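Long-range contacts in putative aspartyl-tRNA synthetase (Leishmania major, PDB 6OD8), which probably joins L-aspartate to tRNA(Asp) at the expense of ATP, giving aspartyl-tRNA, AMP and diphosphate: residues 239-245 and 289-293; 292-298 and 309-315. All blocks are in the same frame, centred on the assembly; numbering follows the deposited sequence.

Interaction 1 of 2, residues 239-245 and 289-293; sequences DFCEIHS and RVFEV
Helix 215-237 ends in a Schellman motif, Asp239 (phi/psi 64°/38°) at C-prime. From there the chain runs extended, parallel to the start of strand 289-297, pairing Cys241 with Val290 (CA-CA 4.6 Å) and Glu242 with Phe291 (5.0 Å). Three backbone hydrogen bonds set this register: Cys241 N to Arg289 O, 2.8 Å; Phe291 N to Cys241 O, 2.9 Å; Ile243 N to Phe291 O, 2.9 Å. This is consistent with motif 1 of class II synthetases, the helix and strand that build the dimer interface.

Arg289 NH2 forms a salt bridge with Asp239 OD1 (3.1 Å) while its NE donates to Asp239 O (3.2 Å). Water 1 donates to both Asp239 O and Arg289 O. Arg289 CB lies over the Phe240 ring, 3.7 Å from its centroid. Phe291 (chi1 p) leaves on the Glu242 face and its ring end folds toward 239-245, CD2 3.7 Å from Phe240 CB and CZ 3.5 Å from Glu242 CB.

Glu292, with chi1 and chi2 both t, accepts from Ser245 N at OE2 (2.9 Å) and Ser245 OG at OE1 (2.6 Å), Lys247 balancing its charge. Water 2 accepts from Val293 N (2.9 Å) and lies 2.8 Å from Glu242 OE2 and 2.9 Å from Ile243 O. Cys241 and Ile243 thus bond within the sheet, while Glu242 N and carboxylate are satisfied by Ser225 and Arg232 of the second subunit: the strand is bonded to both chains.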
loop_
_atom_site.group_PDB
_atom_site.type_symbol
_atom_site.label_atom_id
_atom_site.label_comp_id
_atom_site.label_asym_id
_atom_site.label_seq_id
_atom_site.Cartn_x
_atom_site.Cartn_y
_atom_site.Cartn_z
ATOM N N ASP A 239 0.876 -15.745 2.064
ATOM C CA ASP A 239 -0.592 -15.777 2.131
ATOM C C ASP A 239 -1.143 -14.834 3.205
ATOM O O ASP A 239 -2.120 -15.150 3.886
ATOM C CB ASP A 239 -1.094 -17.211 2.341
ATOM C CG ASP A 239 -2.579 -17.360 2.068
ATOM O OD1 ASP A 239 -3.225 -18.155 2.785
ATOM O OD2 ASP A 239 -3.103 -16.676 1.153
ATOM N N PHE A 240 -0.515 -13.665 3.362
ATOM C CA PHE A 240 -1.093 -12.580 4.157
ATOM C C PHE A 240 -2.011 -11.763 3.262
ATOM O O PHE A 240 -1.664 -11.464 2.117
ATOM C CB PHE A 240 -0.025 -11.641 4.740
ATOM C CG PHE A 240 0.720 -12.203 5.915
ATOM C CD1 PHE A 240 0.519 -11.694 7.191
ATOM C CD2 PHE A 240 1.638 -13.226 5.739
ATOM C CE1 PHE A 240 1.220 -12.224 8.287
ATOM C CE2 PHE A 240 2.333 -13.760 6.805
ATOM C CZ PHE A 240 2.125 -13.254 8.083
ATOM N N CYS A 241 -3.175 -11.405 3.789
ATOM C CA CYS A 241 -4.156 -10.628 3.053
ATOM C C CYS A 241 -3.997 -9.145 3.386
ATOM O O CYS A 241 -3.800 -8.777 4.546
ATOM C CB CYS A 241 -5.556 -11.130 3.418
ATOM S SG CYS A 241 -6.940 -10.359 2.585
ATOM N N GLU A 242 -4.101 -8.290 2.366
ATOM C CA GLU A 242 -3.993 -6.857 2.616
ATOM C C GLU A 242 -5.329 -6.315 3.115
ATOM O O GLU A 242 -6.391 -6.641 2.566
ATOM C CB GLU A 242 -3.554 -6.109 1.350
ATOM C CG GLU A 242 -3.459 -4.619 1.582
ATOM C CD GLU A 242 -2.801 -3.856 0.435
ATOM O OE1 GLU A 242 -2.447 -4.467 -0.594
ATOM O OE2 GLU A 242 -2.651 -2.628 0.574
ATOM N N ILE A 243 -5.279 -5.474 4.152
ATOM C CA ILE A 243 -6.488 -4.845 4.670
ATOM C C ILE A 243 -6.310 -3.340 4.624
ATOM O O ILE A 243 -5.193 -2.821 4.582
ATOM C CB ILE A 243 -6.840 -5.287 6.113
ATOM C CG1 ILE A 243 -5.699 -4.913 7.070
ATOM C CG2 ILE A 243 -7.075 -6.793 6.174
ATOM C CD1 ILE A 243 -6.082 -5.104 8.560
ATOM N N HIS A 244 -7.445 -2.645 4.677
ATOM C CA HIS A 244 -7.503 -1.190 4.734
ATOM C C HIS A 244 -8.503 -0.842 5.821
ATOM O O HIS A 244 -9.702 -1.092 5.663
ATOM C CB HIS A 244 -7.914 -0.608 3.372
ATOM C CG HIS A 244 -6.839 -0.748 2.338
ATOM N ND1 HIS A 244 -6.813 -1.772 1.415
ATOM C CD2 HIS A 244 -5.720 -0.024 2.127
ATOM C CE1 HIS A 244 -5.733 -1.653 0.663
ATOM N NE2 HIS A 244 -5.049 -0.607 1.079
ATOM N N SER A 245 -8.006 -0.331 6.942
ATOM C CA SER A 245 -8.830 0.029 8.082
ATOM C C SER A 245 -8.908 1.545 8.219
ATOM O O SER A 245 -8.066 2.271 7.683
ATOM C CB SER A 245 -8.277 -0.610 9.376
ATOM O OG SER A 245 -6.938 -0.261 9.604
ATOM N N ARG A 289 -4.321 -14.085 8.422
ATOM C CA ARG A 289 -3.059 -13.342 8.374
ATOM C C ARG A 289 -3.292 -12.058 7.592
ATOM O O ARG A 289 -3.780 -12.168 6.459
ATOM C CB ARG A 289 -1.969 -14.148 7.645
ATOM C CG ARG A 289 -1.539 -15.478 8.262
ATOM C CD ARG A 289 -0.713 -16.305 7.262
ATOM N NE ARG A 289 -1.571 -17.059 6.346
ATOM C CZ ARG A 289 -2.197 -18.184 6.689
ATOM N NH1 ARG A 289 -2.048 -18.684 7.907
ATOM N NH2 ARG A 289 -2.959 -18.810 5.824
ATOM N N VAL A 290 -2.907 -10.891 8.128
ATOM C CA VAL A 290 -3.167 -9.627 7.441
ATOM C C VAL A 290 -1.943 -8.723 7.493
ATOM O O VAL A 290 -1.119 -8.797 8.396
ATOM C CB VAL A 290 -4.379 -8.858 8.033
ATOM C CG1 VAL A 290 -5.672 -9.637 7.835
ATOM C CG2 VAL A 290 -4.170 -8.561 9.550
ATOM N N PHE A 291 -1.878 -7.807 6.536
ATOM C CA PHE A 291 -0.951 -6.698 6.627
ATOM C C PHE A 291 -1.647 -5.439 6.143
ATOM O O PHE A 291 -2.646 -5.488 5.419
ATOM C CB PHE A 291 0.336 -6.950 5.832
ATOM C CG PHE A 291 0.148 -6.915 4.316
ATOM C CD1 PHE A 291 0.138 -5.698 3.622
ATOM C CD2 PHE A 291 -0.004 -8.097 3.602
ATOM C CE1 PHE A 291 -0.020 -5.660 2.209
ATOM C CE2 PHE A 291 -0.175 -8.065 2.191
ATOM C CZ PHE A 291 -0.179 -6.849 1.516
ATOM N N GLU A 292 -1.101 -4.301 6.556
ATOM C CA GLU A 292 -1.611 -3.020 6.106
ATOM C C GLU A 292 -0.449 -2.064 5.896
ATOM O O GLU A 292 0.514 -2.057 6.663
ATOM C CB GLU A 292 -2.625 -2.430 7.114
ATOM C CG GLU A 292 -3.171 -1.059 6.687
ATOM C CD GLU A 292 -4.525 -0.710 7.302
ATOM O OE1 GLU A 292 -4.981 -1.366 8.269
ATOM O OE2 GLU A 292 -5.127 0.259 6.827
ATOM N N VAL A 293 -0.550 -1.237 4.863
ATOM C CA VAL A 293 0.426 -0.184 4.606
ATOM C C VAL A 293 -0.368 1.106 4.518
ATOM O O VAL A 293 -1.216 1.242 3.636
ATOM C CB VAL A 293 1.217 -0.421 3.306
ATOM C CG1 VAL A 293 2.214 0.744 3.057
ATOM C CG2 VAL A 293 1.935 -1.753 3.337
HETATM O O HOH W 1 -4.941 -14.600 5.063
HETATM O O HOH W 2 -2.870 -1.668 3.208
#

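Interaction 2 of 2, residues 292-298 and 309-315; sequences EVGPVFR and TEFVGLD. With EDO (1,2-ethanediol), chain D.
Residues 292-297 and 310-315 form antiparallel strands, their axes 4.2 Å apart at closest and 138° between directions, so the pair is strongly twisted. Glu292-Asp315, Gly294-Gly313 and Val296-Phe311 are hydrogen-bonded pairs; Val293-Leu314, Pro295-Val312 and Phe297-Glu310 are non-hydrogen-bonded. The ladder runs from Glu292 N to Asp315 O (2.9 Å) and Asp315 N to Glu292 O (2.8 Å), through Gly313 N to Gly294 O (2.8 Å) and Val296 N to Phe311 O (2.9 Å), to Arg298 N donating to Thr309 O (2.9 Å). Pro295, lacking an NH, sits at a non-hydrogen-bonded position without breaking it.

On the Val296 face, Val296 (chi1 m) places CG2 over the Phe311 ring (chi1 p), 3.4 Å from its centroid in a CH-pi contact. Phe311 CZ lies over the Arg298 guanidinium, whose NH2 donates to Gln273 O. Beside bare Gly313, an ethanediol, probably from the crystallisation liquor, donates from O2 to Asp315 OD1 (2.7 Å); Asp315 OD2 pairs with Lys279.

On the opposite face, Val293 CG1 meets Leu314 CD2 at 3.7 Å, and Glu310 accepts from Lys247 N and Ile248 N of the second subunit. Pro295 packs on its counterpart in that subunit. Two long antiparallel strands joined by a loop, with Phe297-Arg298 closing the first and leading into that loop, are the marks of class II synthetase motif 2, consistent with this family's catalytic core.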
loop_
_atom_site.group_PDB
_atom_site.type_symbol
_atom_site.label_atom_id
_atom_site.label_comp_id
_atom_site.label_asym_id
_atom_site.label_seq_id
_atom_site.Cartn_x
_atom_site.Cartn_y
_atom_site.Cartn_z
ATOM N N GLU A 292 -1.101 -4.301 6.556
ATOM C CA GLU A 292 -1.611 -3.020 6.106
ATOM C C GLU A 292 -0.449 -2.064 5.896
ATOM O O GLU A 292 0.514 -2.057 6.663
ATOM C CB GLU A 292 -2.625 -2.430 7.114
ATOM C CG GLU A 292 -3.171 -1.059 6.687
ATOM C CD GLU A 292 -4.525 -0.710 7.302
ATOM O OE1 GLU A 292 -4.981 -1.366 8.269
ATOM O OE2 GLU A 292 -5.127 0.259 6.827
ATOM N N VAL A 293 -0.550 -1.237 4.863
ATOM C CA VAL A 293 0.426 -0.184 4.606
ATOM C C VAL A 293 -0.368 1.106 4.518
ATOM O O VAL A 293 -1.216 1.242 3.636
ATOM C CB VAL A 293 1.217 -0.421 3.306
ATOM C CG1 VAL A 293 2.214 0.744 3.057
ATOM C CG2 VAL A 293 1.935 -1.753 3.337
ATOM N N GLY A 294 -0.154 2.024 5.454
ATOM C CA GLY A 294 -0.924 3.240 5.420
ATOM C C GLY A 294 -0.464 4.257 6.433
ATOM O O GLY A 294 0.431 3.999 7.246
ATOM N N PRO A 295 -1.090 5.432 6.410
ATOM C CA PRO A 295 -0.666 6.510 7.303
ATOM C C PRO A 295 -0.968 6.200 8.755
ATOM O O PRO A 295 -1.962 5.551 9.090
ATOM C CB PRO A 295 -1.475 7.730 6.841
ATOM C CG PRO A 295 -2.392 7.266 5.756
ATOM C CD PRO A 295 -2.109 5.845 5.415
ATOM N N VAL A 296 -0.097 6.717 9.615
ATOM C CA VAL A 296 -0.254 6.664 11.061
ATOM C C VAL A 296 0.061 8.063 11.575
ATOM O O VAL A 296 0.732 8.855 10.913
ATOM C CB VAL A 296 0.649 5.597 11.699
ATOM C CG1 VAL A 296 0.198 4.213 11.247
ATOM C CG2 VAL A 296 2.070 5.799 11.311
ATOM N N PHE A 297 -0.470 8.385 12.748
ATOM C CA PHE A 297 -0.431 9.753 13.249
ATOM C C PHE A 297 -0.008 9.715 14.709
ATOM O O PHE A 297 -0.527 8.902 15.476
ATOM C CB PHE A 297 -1.797 10.439 13.063
ATOM C CG PHE A 297 -2.283 10.462 11.618
ATOM C CD1 PHE A 297 -1.891 11.478 10.753
ATOM C CD2 PHE A 297 -3.127 9.460 11.126
ATOM C CE1 PHE A 297 -2.337 11.508 9.411
ATOM C CE2 PHE A 297 -3.568 9.468 9.790
ATOM C CZ PHE A 297 -3.164 10.506 8.925
ATOM N N ARG A 298 0.979 10.540 15.069
ATOM C CA ARG A 298 1.436 10.691 16.447
ATOM C C ARG A 298 1.158 12.120 16.874
ATOM O O ARG A 298 1.618 13.064 16.228
ATOM C CB ARG A 298 2.922 10.369 16.590
ATOM C CG ARG A 298 3.245 8.895 16.344
ATOM C CD ARG A 298 2.287 7.966 17.105
ATOM N NE ARG A 298 1.899 6.806 16.302
ATOM C CZ ARG A 298 2.623 5.694 16.199
ATOM N NH1 ARG A 298 3.772 5.590 16.857
ATOM N NH2 ARG A 298 2.203 4.689 15.438
ATOM N N THR A 309 4.971 13.755 12.805
ATOM C CA THR A 309 3.605 13.703 13.311
ATOM C C THR A 309 2.702 12.856 12.423
ATOM O O THR A 309 1.668 12.361 12.884
ATOM C CB THR A 309 3.033 15.108 13.451
ATOM O OG1 THR A 309 3.159 15.791 12.206
ATOM C CG2 THR A 309 3.799 15.883 14.516
ATOM N N GLU A 310 3.058 12.713 11.156
ATOM C CA GLU A 310 2.379 11.799 10.266
ATOM C C GLU A 310 3.453 10.967 9.608
ATOM O O GLU A 310 4.442 11.522 9.111
ATOM C CB GLU A 310 1.553 12.555 9.196
ATOM C CG GLU A 310 1.038 11.593 8.131
ATOM C CD GLU A 310 0.067 12.230 7.122
ATOM O OE1 GLU A 310 -0.218 13.446 7.212
ATOM O OE2 GLU A 310 -0.418 11.491 6.242
ATOM N N PHE A 311 3.272 9.652 9.592
ATOM C CA PHE A 311 4.192 8.838 8.800
ATOM C C PHE A 311 3.434 7.624 8.273
ATOM O O PHE A 311 2.201 7.643 8.157
ATOM C CB PHE A 311 5.471 8.519 9.605
ATOM C CG PHE A 311 5.231 7.831 10.916
ATOM C CD1 PHE A 311 5.524 6.476 11.062
ATOM C CD2 PHE A 311 4.759 8.541 12.017
ATOM C CE1 PHE A 311 5.343 5.829 12.293
ATOM C CE2 PHE A 311 4.562 7.905 13.247
ATOM C CZ PHE A 311 4.859 6.547 13.381
ATOM N N VAL A 312 4.170 6.594 7.887
ATOM C CA VAL A 312 3.596 5.437 7.211
ATOM C C VAL A 312 3.946 4.201 8.015
ATOM O O VAL A 312 5.126 3.959 8.314
ATOM C CB VAL A 312 4.105 5.280 5.764
ATOM C CG1 VAL A 312 3.560 3.964 5.175
ATOM C CG2 VAL A 312 3.730 6.513 4.900
ATOM N N GLY A 313 2.920 3.429 8.371
ATOM C CA GLY A 313 3.098 2.197 9.115
ATOM C C GLY A 313 2.975 0.978 8.217
ATOM O O GLY A 313 2.088 0.902 7.366
ATOM N N LEU A 314 3.881 0.031 8.421
ATOM C CA LEU A 314 3.843 -1.281 7.792
ATOM C C LEU A 314 3.428 -2.241 8.900
ATOM O O LEU A 314 4.202 -2.478 9.835
ATOM C CB LEU A 314 5.214 -1.636 7.219
ATOM C CG LEU A 314 5.970 -0.570 6.424
ATOM C CD1 LEU A 314 7.358 -1.057 5.986
ATOM C CD2 LEU A 314 5.149 -0.203 5.143
ATOM N N ASP A 315 2.188 -2.738 8.848
ATOM C CA ASP A 315 1.613 -3.431 9.991
ATOM C C ASP A 315 1.268 -4.857 9.602
ATOM O O ASP A 315 0.865 -5.117 8.463
ATOM C CB ASP A 315 0.356 -2.694 10.502
ATOM C CG ASP A 315 0.682 -1.670 11.532
ATOM O OD1 ASP A 315 0.905 -0.489 11.155
ATOM O OD2 ASP A 315 0.740 -2.054 12.734
HETATM C C1 EDO D . 4.007 0.998 12.954
HETATM O O1 EDO D . 4.242 1.549 14.251
HETATM C C2 EDO D . 2.799 1.712 12.406
HETATM O O2 EDO D . 1.624 1.252 13.058
#

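Overall arrangement
Coming from the N terminus, the chain leaves helix 215-237 and lays down residues 239-245 as an edge of the large mixed sheet. Forty-three residues later, after the small three-stranded sheet and helix 276-283, it returns as 289-293, and interaction 1 closes that loop. The same strand continues directly into interaction 2, which closes a much shorter excursion of ten residues before 309-315. The two loops therefore follow one another, overlapping at Glu292 and Val293. Strand 289-297 stands between its two neighbours, parallel to the first and antiparallel to the second, and Phe291 CB reaches Asp315 O at 3.2 Å. Both contacts also touch the second subunit, tying this side of the sheet into the dimer.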